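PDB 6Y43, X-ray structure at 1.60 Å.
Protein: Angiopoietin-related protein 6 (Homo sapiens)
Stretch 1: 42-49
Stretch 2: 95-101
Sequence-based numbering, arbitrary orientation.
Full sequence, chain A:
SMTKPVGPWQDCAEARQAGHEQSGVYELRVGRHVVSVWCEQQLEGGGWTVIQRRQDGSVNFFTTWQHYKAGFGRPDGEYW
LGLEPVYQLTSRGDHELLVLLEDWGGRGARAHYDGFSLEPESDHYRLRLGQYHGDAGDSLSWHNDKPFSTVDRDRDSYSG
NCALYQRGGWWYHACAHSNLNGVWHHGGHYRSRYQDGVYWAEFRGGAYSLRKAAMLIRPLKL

Stretch 1, residues 42-49: QLEGGGWT
Stretch 2 95-101: HELLVLL

Packing of a glycine-rich loop, residues 42-47, and the strand it leads into at Trp48 and Thr49, against one side of a β-strand, residues 95-101, in angiopoietin-related protein 6. The second strand is extended throughout (phi -96 to -138°, psi 127 to 147°), so Glu96, Leu98 and Leu100 direct CA-to-CB toward the first stretch while Leu97, between them, points away. Across the gap Trp48 CA lies 8.2 Å from Leu98 CA and Leu43 CA lies 10.0 Å from Leu100 CA; the spacing is filled by side chains, and no hydrogen bond crosses it. The loop runs through Gln42 (phi/psi -116/-44), Leu43 (-65/131), Glu44 (48/50), Gly45 (87/-7), Gly46 (72/-171) and Gly47 (80/22) before Trp48 (-98/124) and Thr49 (-86/118) enter a strand. At Gly45 a CB would jam against the carbonyl O of Glu44. Leu43 O accepts a 2.9 Å hydrogen bond from Gly46 N and a weak one, 3.0 Å and 122°, from Trp48 NE1, tying the indole to the loop.

Leu98 (chi1 t, chi2 p) is the central bump. Leu98 CB sits over one face of the Trp48 six-membered ring, 3.8 Å from the ring centroid and 20° off the normal, a CH-pi contact with Leu98 CB 3.6 Å from Trp48 CZ3. Leu98 CD2 fills the corner between Leu43 CD2, at a tight 3.3 Å, and the Trp48 ring (Leu98 CD2 to Trp48 CE2 3.7 Å); Leu98 CD1 lies 4.0 Å from Glu44 OE2. Trp48 (chi1 m, chi2 101°) presents its ring edge to Glu96, whose extended chain (chi1 t, chi2 t) places Glu96 CD 3.5 Å from Trp48 CH2. Leu43 (chi1 t, chi2 145°, between wells) fits its forked end against Leu100 (chi1 m, chi2 t): Leu43 CD1 lies 3.8 Å and Leu43 CD2 4.0 Å from Leu100 CD2. The contact buries 292 Å², both sides summed.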

ATOM      1  N   GLN A  42      13.331 -10.503   2.653  1.00 13.11           N
ATOM      2  CA  GLN A  42      13.563 -11.813   2.040  1.00 12.41           C
ATOM      3  C   GLN A  42      12.822 -12.003   0.728  1.00 17.35           C
ATOM      4  O   GLN A  42      13.405 -12.494  -0.242  1.00 17.42           O
ATOM      5  CB  GLN A  42      13.155 -12.924   3.012  1.00 17.92           C
ATOM      6  CG  GLN A  42      14.108 -13.113   4.146  1.00 16.99           C
ATOM      7  CD  GLN A  42      15.452 -13.656   3.692  1.00 27.75           C
ATOM      8  OE1 GLN A  42      15.529 -14.695   3.026  1.00 28.54           O
ATOM      9  NE2 GLN A  42      16.520 -12.939   4.028  1.00 25.91           N
ATOM     10  N   LEU A  43      11.560 -11.607   0.654  1.00 14.76           N
ATOM     11  CA  LEU A  43      10.788 -11.865  -0.559  1.00 15.83           C
ATOM     12  C   LEU A  43      11.339 -11.098  -1.757  1.00 17.95           C
ATOM     13  O   LEU A  43      11.583  -9.887  -1.694  1.00 13.83           O
ATOM     14  CB  LEU A  43       9.320 -11.518  -0.312  1.00 17.36           C
ATOM     15  CG  LEU A  43       8.307 -11.753  -1.433  1.00 28.73           C
ATOM     16  CD1 LEU A  43       6.982 -12.200  -0.836  1.00 35.06           C
ATOM     17  CD2 LEU A  43       8.148 -10.480  -2.217  1.00 29.58           C
ATOM     18  N   GLU A  44      11.520 -11.826  -2.862  1.00 19.68           N
ATOM     19  CA  GLU A  44      11.983 -11.278  -4.136  1.00 20.42           C
ATOM     20  C   GLU A  44      13.197 -10.379  -3.953  1.00 20.89           C
ATOM     21  O   GLU A  44      13.260  -9.247  -4.437  1.00 25.52           O
ATOM     22  CB  GLU A  44      10.853 -10.537  -4.838  1.00 25.11           C
ATOM     23  CG  GLU A  44       9.898 -11.488  -5.484  1.00 25.59           C
ATOM     24  CD  GLU A  44       8.796 -10.778  -6.226  1.00 26.61           C
ATOM     25  OE1 GLU A  44       9.103  -9.781  -6.897  1.00 28.09           O
ATOM     26  OE2 GLU A  44       7.629 -11.200  -6.112  1.00 25.20           O
ATOM     27  N   GLY A  45      14.178 -10.906  -3.249  1.00 19.63           N
ATOM     28  CA  GLY A  45      15.440 -10.239  -3.088  1.00 24.94           C
ATOM     29  C   GLY A  45      15.482  -9.276  -1.935  1.00 15.39           C
ATOM     30  O   GLY A  45      16.564  -8.766  -1.618  1.00 20.04           O
ATOM     31  N   GLY A  46      14.344  -9.033  -1.279  1.00 15.12           N
ATOM     32  CA  GLY A  46      14.301  -8.099  -0.170  1.00 14.47           C
ATOM     33  C   GLY A  46      14.422  -6.648  -0.598  1.00 15.10           C
ATOM     34  O   GLY A  46      14.352  -6.285  -1.783  1.00 13.87           O
ATOM     35  N   GLY A  47      14.578  -5.796   0.422  1.00 11.91           N
ATOM     36  CA  GLY A  47      14.709  -4.376   0.207  1.00 11.82           C
ATOM     37  C   GLY A  47      13.403  -3.644  -0.028  1.00  9.90           C
ATOM     38  O   GLY A  47      13.421  -2.547  -0.592  1.00 11.78           O
ATOM     39  N   TRP A  48      12.288  -4.206   0.411  1.00 11.06           N
ATOM     40  CA  TRP A  48      10.964  -3.656   0.155  1.00  9.65           C
ATOM     41  C   TRP A  48      10.499  -2.857   1.367  1.00  9.99           C
ATOM     42  O   TRP A  48      10.449  -3.391   2.482  1.00 10.70           O
ATOM     43  CB  TRP A  48       9.956  -4.767  -0.138  1.00 10.00           C
ATOM     44  CG  TRP A  48      10.232  -5.527  -1.377  1.00  9.36           C
ATOM     45  CD1 TRP A  48      10.815  -6.753  -1.478  1.00 13.51           C
ATOM     46  CD2 TRP A  48       9.901  -5.126  -2.715  1.00 10.07           C
ATOM     47  NE1 TRP A  48      10.879  -7.145  -2.796  1.00 14.22           N
ATOM     48  CE2 TRP A  48      10.319  -6.169  -3.578  1.00 12.84           C
ATOM     49  CE3 TRP A  48       9.287  -3.997  -3.261  1.00 10.38           C
ATOM     50  CZ2 TRP A  48      10.163  -6.100  -4.957  1.00 16.37           C
ATOM     51  CZ3 TRP A  48       9.130  -3.936  -4.641  1.00 13.11           C
ATOM     52  CH2 TRP A  48       9.567  -4.985  -5.464  1.00 13.62           C
ATOM     53  N   THR A  49      10.155  -1.589   1.140  1.00  9.73           N
ATOM     54  CA  THR A  49       9.554  -0.743   2.166  1.00 10.22           C
ATOM     55  C   THR A  49       8.045  -0.952   2.163  1.00  8.28           C
ATOM     56  O   THR A  49       7.386  -0.677   1.158  1.00  9.08           O
ATOM     57  CB  THR A  49       9.874   0.728   1.906  1.00 10.04           C
ATOM     58  OG1 THR A  49      11.291   0.897   1.858  1.00 11.31           O
ATOM     59  CG2 THR A  49       9.244   1.637   2.967  1.00  8.95           C
ATOM     60  N   HIS A  95      10.507   3.741  -8.942  1.00 17.82           N
ATOM     61  CA  HIS A  95      10.187   2.756  -7.927  1.00 13.80           C
ATOM     62  C   HIS A  95       9.320   1.656  -8.504  1.00 14.41           C
ATOM     63  O   HIS A  95       8.462   1.906  -9.348  1.00 14.12           O
ATOM     64  CB  HIS A  95       9.457   3.371  -6.740  1.00 14.21           C
ATOM     65  CG  HIS A  95      10.357   4.162  -5.854  1.00 21.42           C
ATOM     66  ND1 HIS A  95      10.716   5.459  -6.140  1.00 24.76           N
ATOM     67  CD2 HIS A  95      10.996   3.832  -4.707  1.00 22.70           C
ATOM     68  CE1 HIS A  95      11.529   5.904  -5.196  1.00 25.99           C
ATOM     69  NE2 HIS A  95      11.711   4.937  -4.313  1.00 25.80           N
ATOM     70  N   GLU A  96       9.530   0.450  -7.995  1.00 11.60           N
ATOM     71  CA  GLU A  96       8.648  -0.680  -8.233  1.00 12.84           C
ATOM     72  C   GLU A  96       7.676  -0.802  -7.068  1.00 12.91           C
ATOM     73  O   GLU A  96       8.064  -0.653  -5.896  1.00 12.57           O
ATOM     74  CB  GLU A  96       9.451  -1.970  -8.375  1.00 13.40           C
ATOM     75  CG  GLU A  96       8.603  -3.195  -8.621  1.00 15.29           C
ATOM     76  CD  GLU A  96       9.426  -4.434  -8.896  1.00 22.50           C
ATOM     77  OE1 GLU A  96      10.675  -4.375  -8.743  1.00 20.37           O
ATOM     78  OE2 GLU A  96       8.812  -5.469  -9.250  1.00 20.60           O
ATOM     79  N   LEU A  97       6.412  -1.051  -7.392  1.00  9.60           N
ATOM     80  CA  LEU A  97       5.396  -1.378  -6.406  1.00 10.67           C
ATOM     81  C   LEU A  97       5.124  -2.867  -6.427  1.00 12.06           C
ATOM     82  O   LEU A  97       4.887  -3.437  -7.501  1.00  9.44           O
ATOM     83  CB  LEU A  97       4.103  -0.633  -6.710  1.00 11.30           C
ATOM     84  CG  LEU A  97       2.879  -1.018  -5.898  1.00  9.22           C
ATOM     85  CD1 LEU A  97       3.028  -0.511  -4.467  1.00 13.02           C
ATOM     86  CD2 LEU A  97       1.668  -0.336  -6.528  1.00 10.57           C
ATOM     87  N   LEU A  98       5.143  -3.486  -5.247  1.00  9.49           N
ATOM     88  CA  LEU A  98       4.789  -4.883  -5.069  1.00  9.41           C
ATOM     89  C   LEU A  98       3.562  -4.956  -4.176  1.00 12.12           C
ATOM     90  O   LEU A  98       3.522  -4.315  -3.122  1.00 10.48           O
ATOM     91  CB  LEU A  98       5.954  -5.658  -4.435  1.00 10.69           C
ATOM     92  CG  LEU A  98       5.693  -7.109  -4.063  1.00 13.05           C
ATOM     93  CD1 LEU A  98       5.449  -7.948  -5.282  1.00 14.06           C
ATOM     94  CD2 LEU A  98       6.894  -7.641  -3.282  1.00 16.88           C
ATOM     95  N   VAL A  99       2.540  -5.682  -4.617  1.00  8.49           N
ATOM     96  CA  VAL A  99       1.346  -5.917  -3.815  1.00  8.85           C
ATOM     97  C   VAL A  99       1.341  -7.386  -3.458  1.00  8.54           C
ATOM     98  O   VAL A  99       1.447  -8.244  -4.341  1.00  9.40           O
ATOM     99  CB  VAL A  99       0.053  -5.527  -4.553  1.00  6.57           C
ATOM    100  CG1 VAL A  99      -1.139  -5.891  -3.728  1.00  9.71           C
ATOM    101  CG2 VAL A  99       0.040  -4.025  -4.863  1.00  8.50           C
ATOM    102  N   LEU A 100       1.222  -7.676  -2.174  1.00  8.74           N
ATOM    103  CA  LEU A 100       1.226  -9.046  -1.673  1.00  8.48           C
ATOM    104  C   LEU A 100      -0.143  -9.330  -1.076  1.00 10.47           C
ATOM    105  O   LEU A 100      -0.634  -8.542  -0.260  1.00 10.92           O
ATOM    106  CB  LEU A 100       2.306  -9.228  -0.610  1.00 10.25           C
ATOM    107  CG  LEU A 100       3.749  -8.987  -1.030  1.00 13.91           C
ATOM    108  CD1 LEU A 100       4.650  -9.167   0.170  1.00 15.33           C
ATOM    109  CD2 LEU A 100       4.166  -9.942  -2.135  1.00 14.71           C
ATOM    110  N   LEU A 101      -0.744 -10.459  -1.459  1.00  8.54           N
ATOM    111  CA  LEU A 101      -2.082 -10.824  -1.030  1.00  8.22           C
ATOM    112  C   LEU A 101      -2.093 -12.249  -0.503  1.00  8.73           C
ATOM    113  O   LEU A 101      -1.372 -13.112  -1.011  1.00 10.23           O
ATOM    114  CB  LEU A 101      -3.069 -10.733  -2.195  1.00  7.98           C
ATOM    115  CG  LEU A 101      -3.010  -9.449  -3.025  1.00  8.80           C
ATOM    116  CD1 LEU A 101      -3.829  -9.628  -4.277  1.00 11.59           C
ATOM    117  CD2 LEU A 101      -3.539  -8.269  -2.183  1.00 12.16           C
TER